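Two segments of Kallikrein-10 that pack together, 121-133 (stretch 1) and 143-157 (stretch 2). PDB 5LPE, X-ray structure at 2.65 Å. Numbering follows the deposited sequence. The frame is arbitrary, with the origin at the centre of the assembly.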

ATOM      1  N   ALA A 121     -11.089   7.627   6.331  1.00 33.27           N
ATOM      2  CA  ALA A 121     -11.781   8.015   5.120  1.00 33.59           C
ATOM      3  C   ALA A 121     -13.125   7.309   5.068  1.00 31.78           C
ATOM      4  O   ALA A 121     -13.243   6.141   5.447  1.00 29.24           O
ATOM      5  N   GLN A 122     -14.140   8.045   4.663  1.00 33.40           N
ATOM      6  CA  GLN A 122     -15.494   7.523   4.666  1.00 34.52           C
ATOM      7  C   GLN A 122     -15.879   6.945   3.307  1.00 34.55           C
ATOM      8  O   GLN A 122     -15.328   7.342   2.275  1.00 32.01           O
ATOM      9  N   PRO A 123     -16.826   6.010   3.291  1.00 28.39           N
ATOM     10  CA  PRO A 123     -17.399   5.567   2.018  1.00 24.41           C
ATOM     11  C   PRO A 123     -17.871   6.748   1.187  1.00 27.97           C
ATOM     12  O   PRO A 123     -18.474   7.692   1.694  1.00 29.26           O
ATOM     13  N   GLY A 124     -17.563   6.702  -0.099  1.00 28.77           N
ATOM     14  CA  GLY A 124     -17.889   7.763  -1.020  1.00 29.92           C
ATOM     15  C   GLY A 124     -16.738   8.682  -1.352  1.00 31.00           C
ATOM     16  O   GLY A 124     -16.852   9.465  -2.305  1.00 32.55           O
ATOM     17  N   ASP A 125     -15.630   8.597  -0.615  1.00 27.66           N
ATOM     18  CA  ASP A 125     -14.496   9.471  -0.862  1.00 30.10           C
ATOM     19  C   ASP A 125     -13.795   9.025  -2.129  1.00 31.56           C
ATOM     20  O   ASP A 125     -13.729   7.831  -2.425  1.00 33.37           O
ATOM     21  N   GLN A 126     -13.230   9.981  -2.832  1.00 31.32           N
ATOM     22  CA  GLN A 126     -12.470   9.685  -4.009  1.00 32.72           C
ATOM     23  C   GLN A 126     -10.982   9.589  -3.628  1.00 31.28           C
ATOM     24  O   GLN A 126     -10.399  10.497  -3.159  1.00 37.16           O
ATOM     25  N   CYS A 127     -10.389   8.439  -3.819  1.00 28.20           N
ATOM     26  CA  CYS A 127      -9.020   8.162  -3.435  1.00 24.52           C
ATOM     27  C   CYS A 127      -8.249   7.763  -4.688  1.00 26.07           C
ATOM     28  O   CYS A 127      -8.781   7.778  -5.793  1.00 27.30           O
ATOM     29  N   GLN A 128      -6.988   7.426  -4.511  1.00 25.92           N
ATOM     30  CA  GLN A 128      -6.117   7.080  -5.606  1.00 24.73           C
ATOM     31  C   GLN A 128      -5.171   5.954  -5.296  1.00 24.29           C
ATOM     32  O   GLN A 128      -4.726   5.820  -4.216  1.00 22.74           O
ATOM     33  N   VAL A 129      -4.881   5.155  -6.295  1.00 19.02           N
ATOM     34  CA  VAL A 129      -3.933   4.055  -6.216  1.00 17.14           C
ATOM     35  C   VAL A 129      -3.006   4.126  -7.417  1.00 25.57           C
ATOM     36  O   VAL A 129      -3.471   4.171  -8.560  1.00 28.25           O
ATOM     37  N   ALA A 130      -1.699   4.121  -7.154  1.00 27.31           N
ATOM     38  CA  ALA A 130      -0.671   4.158  -8.178  1.00 30.39           C
ATOM     39  C   ALA A 130       0.003   2.796  -8.252  1.00 26.62           C
ATOM     40  O   ALA A 130       0.296   2.185  -7.224  1.00 30.67           O
ATOM     41  N   GLY A 131       0.261   2.318  -9.454  1.00 29.60           N
ATOM     42  CA  GLY A 131       0.840   0.994  -9.593  1.00 38.53           C
ATOM     43  C   GLY A 131       1.669   0.857 -10.846  1.00 38.27           C
ATOM     44  O   GLY A 131       1.438   1.540 -11.850  1.00 37.62           O
ATOM     45  N   TRP A 132       2.641  -0.053 -10.784  1.00 40.97           N
ATOM     46  CA  TRP A 132       3.573  -0.276 -11.879  1.00 42.33           C
ATOM     47  C   TRP A 132       3.079  -1.280 -12.910  1.00 42.72           C
ATOM     48  O   TRP A 132       3.598  -1.302 -14.031  1.00 50.85           O
ATOM     49  N   GLY A 133       2.094  -2.104 -12.572  1.00 37.95           N
ATOM     50  CA  GLY A 133       1.610  -3.110 -13.492  1.00 45.35           C
ATOM     51  C   GLY A 133       2.044  -4.530 -13.194  1.00 41.53           C
ATOM     52  O   GLY A 133       1.622  -5.443 -13.912  1.00 37.44           O
ATOM     53  N   ASN A 143       8.612  -0.622 -19.879  1.00 74.39           N
ATOM     54  CA  ASN A 143       8.897  -1.285 -18.614  1.00 74.08           C
ATOM     55  C   ASN A 143       8.707  -0.330 -17.436  1.00 73.86           C
ATOM     56  O   ASN A 143       8.991   0.872 -17.535  1.00 71.75           O
ATOM     57  N   LYS A 144       8.221  -0.889 -16.324  1.00 71.41           N
ATOM     58  CA  LYS A 144       7.839  -0.134 -15.135  1.00 67.92           C
ATOM     59  C   LYS A 144       6.891   1.012 -15.479  1.00 66.01           C
ATOM     60  O   LYS A 144       5.985   0.851 -16.306  1.00 68.53           O
ATOM     61  N   GLY A 145       7.069   2.155 -14.813  1.00 58.45           N
ATOM     62  CA  GLY A 145       6.253   3.339 -15.020  1.00 53.96           C
ATOM     63  C   GLY A 145       4.938   3.227 -14.272  1.00 50.45           C
ATOM     64  O   GLY A 145       4.298   2.169 -14.311  1.00 47.95           O
ATOM     65  N   LEU A 146       4.461   4.324 -13.695  1.00 43.85           N
ATOM     66  CA  LEU A 146       3.343   4.273 -12.763  1.00 36.64           C
ATOM     67  C   LEU A 146       2.080   4.770 -13.433  1.00 37.79           C
ATOM     68  O   LEU A 146       2.097   5.764 -14.165  1.00 37.51           O
ATOM     69  N   THR A 147       0.983   4.096 -13.147  1.00 37.61           N
ATOM     70  CA  THR A 147      -0.322   4.519 -13.614  1.00 44.55           C
ATOM     71  C   THR A 147      -1.191   4.832 -12.404  1.00 35.55           C
ATOM     72  O   THR A 147      -1.146   4.122 -11.395  1.00 36.11           O
ATOM     73  N   CYS A 148      -1.963   5.904 -12.496  1.00 36.58           N
ATOM     74  CA  CYS A 148      -2.836   6.317 -11.409  1.00 34.09           C
ATOM     75  C   CYS A 148      -4.277   6.037 -11.799  1.00 31.60           C
ATOM     76  O   CYS A 148      -4.686   6.329 -12.928  1.00 29.22           O
ATOM     77  N   SER A 149      -5.035   5.462 -10.865  1.00 30.26           N
ATOM     78  CA  SER A 149      -6.446   5.147 -11.038  1.00 31.39           C
ATOM     79  C   SER A 149      -7.185   5.669  -9.818  1.00 31.10           C
ATOM     80  O   SER A 149      -6.737   5.464  -8.681  1.00 29.12           O
ATOM     81  N   SER A 150      -8.292   6.362 -10.052  1.00 29.67           N
ATOM     82  CA  SER A 150      -9.108   6.853  -8.959  1.00 28.00           C
ATOM     83  C   SER A 150      -9.998   5.736  -8.445  1.00 26.59           C
ATOM     84  O   SER A 150     -10.347   4.796  -9.159  1.00 27.57           O
ATOM     85  N   ILE A 151     -10.327   5.818  -7.170  1.00 23.43           N
ATOM     86  CA  ILE A 151     -10.985   4.712  -6.494  1.00 30.42           C
ATOM     87  C   ILE A 151     -11.992   5.306  -5.539  1.00 27.72           C
ATOM     88  O   ILE A 151     -11.771   6.384  -4.978  1.00 26.77           O
ATOM     89  N   THR A 152     -13.077   4.575  -5.340  1.00 25.95           N
ATOM     90  CA  THR A 152     -14.187   5.015  -4.508  1.00 26.45           C
ATOM     91  C   THR A 152     -14.284   4.127  -3.287  1.00 23.72           C
ATOM     92  O   THR A 152     -14.450   2.917  -3.418  1.00 28.66           O
ATOM     93  N   ILE A 153     -14.170   4.717  -2.104  1.00 24.33           N
ATOM     94  CA  ILE A 153     -14.339   3.914  -0.903  1.00 31.77           C
ATOM     95  C   ILE A 153     -15.767   3.391  -0.889  1.00 27.34           C
ATOM     96  O   ILE A 153     -16.727   4.155  -1.024  1.00 29.11           O
ATOM     97  N   LEU A 154     -15.910   2.089  -0.765  1.00 29.25           N
ATOM     98  CA  LEU A 154     -17.206   1.470  -0.592  1.00 30.38           C
ATOM     99  C   LEU A 154     -17.440   1.244   0.889  1.00 38.24           C
ATOM    100  O   LEU A 154     -16.565   1.464   1.727  1.00 41.63           O
ATOM    101  N   SER A 155     -18.570   0.706   1.204  1.00 41.03           N
ATOM    102  CA  SER A 155     -18.741   0.629   2.631  1.00 43.94           C
ATOM    103  C   SER A 155     -18.570  -0.807   3.099  1.00 48.20           C
ATOM    104  O   SER A 155     -18.781  -1.741   2.319  1.00 49.78           O
ATOM    105  N   PRO A 156     -18.192  -1.026   4.380  1.00 51.03           N
ATOM    106  CA  PRO A 156     -17.861  -2.388   4.828  1.00 56.52           C
ATOM    107  C   PRO A 156     -19.087  -3.284   4.883  1.00 56.17           C
ATOM    108  O   PRO A 156     -19.319  -4.006   5.855  1.00 66.12           O
ATOM    109  N   LYS A 157     -19.857  -3.239   3.804  1.00 51.28           N
ATOM    110  CA  LYS A 157     -21.186  -3.811   3.676  1.00 52.74           C
ATOM    111  C   LYS A 157     -21.300  -4.462   2.308  1.00 49.43           C
ATOM    112  O   LYS A 157     -21.514  -5.673   2.203  1.00 56.26           O
TER

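The two segments form an antiparallel pair of beta strands, zipped by backbone hydrogen bonds and closed at one end by a tryptophan sandwich and at the other by a turn that packs on Ile-153. Strand 126-131 runs against the strand that begins at Thr-147. The register pairs Cys-127 with Ile-151, Val-129 with Ser-149 and Gly-131 with Thr-147, and each pair is joined by backbone hydrogen bonds. In each extended strand, successive side chains leave the sheet on alternating faces, so residues paired in the register share a face and meet side by side.

One face carries Cys-127, Val-129, Ser-149 and Ile-151, and it is mostly apolar. Cys-127 is buried with chi1 m. Its CB lies 3.8 Å from CG2 of Ile-151, and its SG lies 3.6 Å from CG1 of Ile-153. This cysteine is bonded covalently elsewhere in the structure. Val-129, also m, places CG2 3.6 Å from CD1 of Ile-151. The chi1 of Ile-151 is -129°, between wells, and its chi2 is t. Its two ends thus touch two successive residues of this face, CG2 at Cys-127 and CD1 at Val-129. Thr-147 (chi1 p) is on the same face. Its OG1 donates to O of Gly-131 at 3.1 Å, although the position of OG1 is less certain. The same carbonyl accepts the backbone N of Thr-147 at 2.9 Å.

The other face carries Gln-126, Gln-128, Ala-130, Cys-148, Ser-150 and Thr-152. Gln-128 reaches across, bringing OE1 to 3.1 Å from CB of Cys-148. This is a close contact with carbon, not a hydrogen bond. SG of Cys-148 (chi1 m) sits 4.0 Å from CB of Ala-130, and this cysteine too is covalently bonded elsewhere. Ser-150 is p, and its OG is hydrogen-bonded elsewhere in the structure.

Beyond the strand, Trp-132 has the largest area covered by the other segment. Its chi1 is m and its chi2 is -68°. Its five-membered ring is held between two side chains. CD2 of Leu-146 (m, t) lies 3.6 Å from CD1 of Trp-132, almost directly above the ring centre. CD of Lys-144 covers the opposite face, 3.3 Å from the same CD1. NZ of Lys-144 also lies over that face and makes a cation-pi contact. N of Gly-145 lies at the ring edge, 3.5 Å from CD1.

At the far end, Ile-153 points toward stretch 1 with both chi angles m. Its CB is 3.5 Å from O of Gln-122, and its CG1 is 4.2 Å from CB of Asp-125. A type II turn from Gln-122 to Asp-125 shapes this end. Within it, OD2 of Asp-125 (chi1 m) accepts a weak hydrogen bond from N of Gln-122 at 3.2 Å. N of Gly-124 donates to O of Ile-153 at 2.8 Å. The ring of Pro-123 extends the contact, with CG 3.7 Å from CB of Ser-155.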

ATOM      1  CB  ALA A 121     -10.936   7.679   3.896  1.00 32.02           C
ATOM      2  CB  GLN A 122     -16.478   8.613   5.065  1.00 28.76           C
ATOM      3  CG  GLN A 122     -16.130   9.264   6.396  1.00 34.71           C
ATOM      4  CD  GLN A 122     -16.127   8.289   7.567  1.00 37.56           C
ATOM      5  OE1 GLN A 122     -16.914   7.340   7.612  1.00 36.88           O
ATOM      6  NE2 GLN A 122     -15.241   8.529   8.533  1.00 44.25           N
ATOM      7  CB  PRO A 123     -18.563   4.672   2.447  1.00 27.41           C
ATOM      8  CG  PRO A 123     -18.163   4.148   3.781  1.00 35.09           C
ATOM      9  CD  PRO A 123     -17.358   5.249   4.438  1.00 29.65           C
ATOM     10  CB  ASP A 125     -13.510   9.440   0.309  1.00 30.79           C
ATOM     11  CG  ASP A 125     -14.076  10.032   1.573  1.00 34.38           C
ATOM     12  OD1 ASP A 125     -15.299  10.254   1.643  1.00 39.55           O
ATOM     13  OD2 ASP A 125     -13.293  10.268   2.514  1.00 41.86           O
ATOM     14  CB  GLN A 126     -12.784  10.683  -5.100  1.00 35.26           C
ATOM     15  CG  GLN A 126     -14.017  10.294  -5.884  1.00 36.87           C
ATOM     16  CD  GLN A 126     -13.907  10.601  -7.352  1.00 46.10           C
ATOM     17  OE1 GLN A 126     -13.765   9.727  -8.189  1.00 46.84           O
ATOM     18  NE2 GLN A 126     -13.965  11.840  -7.666  1.00 44.85           N
ATOM     19  CB  CYS A 127      -8.988   7.075  -2.356  1.00 24.68           C
ATOM     20  SG  CYS A 127      -9.979   7.478  -0.877  1.00 22.93           S
ATOM     21  CB  GLN A 128      -5.266   8.284  -5.961  1.00 30.39           C
ATOM     22  CG  GLN A 128      -5.697   9.071  -7.165  1.00 31.59           C
ATOM     23  CD  GLN A 128      -4.562   9.524  -8.057  1.00 38.43           C
ATOM     24  OE1 GLN A 128      -4.631   9.380  -9.264  1.00 39.34           O
ATOM     25  NE2 GLN A 128      -3.551  10.121  -7.482  1.00 34.24           N
ATOM     26  CB  VAL A 129      -4.640   2.692  -6.160  1.00 21.20           C
ATOM     27  CG1 VAL A 129      -5.110   2.424  -4.760  1.00 19.16           C
ATOM     28  CG2 VAL A 129      -5.818   2.691  -7.149  1.00 25.38           C
ATOM     29  CB  ALA A 130       0.348   5.248  -7.868  1.00 25.02           C
ATOM     30  CB  TRP A 132       4.911  -0.768 -11.332  1.00 41.82           C
ATOM     31  CG  TRP A 132       5.802   0.292 -10.771  1.00 46.13           C
ATOM     32  CD1 TRP A 132       6.425   1.281 -11.462  1.00 47.06           C
ATOM     33  CD2 TRP A 132       6.218   0.430  -9.407  1.00 40.36           C
ATOM     34  NE1 TRP A 132       7.193   2.043 -10.614  1.00 42.92           N
ATOM     35  CE2 TRP A 132       7.084   1.539  -9.346  1.00 36.14           C
ATOM     36  CE3 TRP A 132       5.932  -0.269  -8.231  1.00 33.26           C
ATOM     37  CZ2 TRP A 132       7.665   1.967  -8.159  1.00 35.96           C
ATOM     38  CZ3 TRP A 132       6.507   0.159  -7.051  1.00 36.19           C
ATOM     39  CH2 TRP A 132       7.368   1.267  -7.024  1.00 36.77           C
ATOM     40  CB  ASN A 143      10.317  -1.852 -18.608  1.00 71.36           C
ATOM     41  CG  ASN A 143      10.489  -2.975 -17.606  1.00 69.30           C
ATOM     42  OD1 ASN A 143       9.523  -3.646 -17.242  1.00 67.06           O
ATOM     43  ND2 ASN A 143      11.723  -3.188 -17.157  1.00 63.84           N
ATOM     44  CB  LYS A 144       9.080   0.399 -14.406  1.00 63.47           C
ATOM     45  CG  LYS A 144       9.702  -0.580 -13.412  1.00 56.62           C
ATOM     46  CD  LYS A 144       9.275  -0.268 -11.978  1.00 49.86           C
ATOM     47  CE  LYS A 144       9.667  -1.372 -11.011  1.00 41.64           C
ATOM     48  NZ  LYS A 144       8.991  -2.646 -11.395  1.00 55.64           N
ATOM     49  CB  LEU A 146       3.600   5.118 -11.515  1.00 36.72           C
ATOM     50  CG  LEU A 146       4.465   4.537 -10.395  1.00 38.44           C
ATOM     51  CD1 LEU A 146       4.690   5.553  -9.271  1.00 34.47           C
ATOM     52  CD2 LEU A 146       3.836   3.272  -9.858  1.00 37.62           C
ATOM     53  CB  THR A 147      -0.950   3.434 -14.508  1.00 44.44           C
ATOM     54  OG1 THR A 147      -0.799   2.154 -13.884  1.00 42.20           O
ATOM     55  CG2 THR A 147      -0.256   3.405 -15.866  1.00 43.53           C
ATOM     56  CB  CYS A 148      -2.654   7.800 -11.092  1.00 34.42           C
ATOM     57  SG  CYS A 148      -1.234   8.275 -10.040  1.00 42.21           S
ATOM     58  CB  SER A 149      -6.694   3.643 -11.182  1.00 27.09           C
ATOM     59  OG  SER A 149      -5.688   3.007 -11.949  1.00 33.83           O
ATOM     60  CB  SER A 150      -9.934   8.069  -9.393  1.00 25.57           C
ATOM     61  OG  SER A 150     -10.624   7.779 -10.589  1.00 34.35           O
ATOM     62  CB  ILE A 151      -9.946   3.788  -5.782  1.00 28.86           C
ATOM     63  CG1 ILE A 151     -10.156   2.327  -6.170  1.00 27.50           C
ATOM     64  CG2 ILE A 151     -10.030   3.948  -4.296  1.00 25.88           C
ATOM     65  CD1 ILE A 151      -8.952   1.432  -5.949  1.00 24.08           C
ATOM     66  CB  THR A 152     -15.510   4.991  -5.285  1.00 30.29           C
ATOM     67  OG1 THR A 152     -15.386   5.815  -6.461  1.00 34.55           O
ATOM     68  CG2 THR A 152     -16.653   5.482  -4.419  1.00 24.15           C
ATOM     69  CB  ILE A 153     -14.029   4.722   0.367  1.00 27.41           C
ATOM     70  CG1 ILE A 153     -12.625   5.331   0.332  1.00 22.57           C
ATOM     71  CG2 ILE A 153     -14.214   3.841   1.598  1.00 24.27           C
ATOM     72  CD1 ILE A 153     -11.522   4.328   0.355  1.00 23.04           C
ATOM     73  CB  LEU A 154     -17.290   0.157  -1.366  1.00 29.05           C
ATOM     74  CG  LEU A 154     -16.965   0.250  -2.854  1.00 33.72           C
ATOM     75  CD1 LEU A 154     -17.172  -1.112  -3.503  1.00 29.99           C
ATOM     76  CD2 LEU A 154     -17.819   1.330  -3.520  1.00 28.55           C
ATOM     77  CB  SER A 155     -20.133   1.128   3.012  1.00 47.43           C
ATOM     78  OG  SER A 155     -21.060   0.701   2.040  1.00 61.41           O
ATOM     79  CB  PRO A 156     -17.287  -2.155   6.236  1.00 55.71           C
ATOM     80  CG  PRO A 156     -17.825  -0.799   6.674  1.00 54.56           C
ATOM     81  CD  PRO A 156     -17.917  -0.012   5.417  1.00 57.35           C
ATOM     82  CB  LYS A 157     -22.249  -2.715   3.874  1.00 59.89           C
ATOM     83  CG  LYS A 157     -22.335  -2.165   5.296  1.00 64.54           C
ATOM     84  CD  LYS A 157     -22.392  -0.648   5.303  1.00 61.91           C
ATOM     85  CE  LYS A 157     -23.815  -0.156   5.432  1.00 70.18           C
ATOM     86  NZ  LYS A 157     -24.324   0.420   4.165  1.00 66.00           N
TER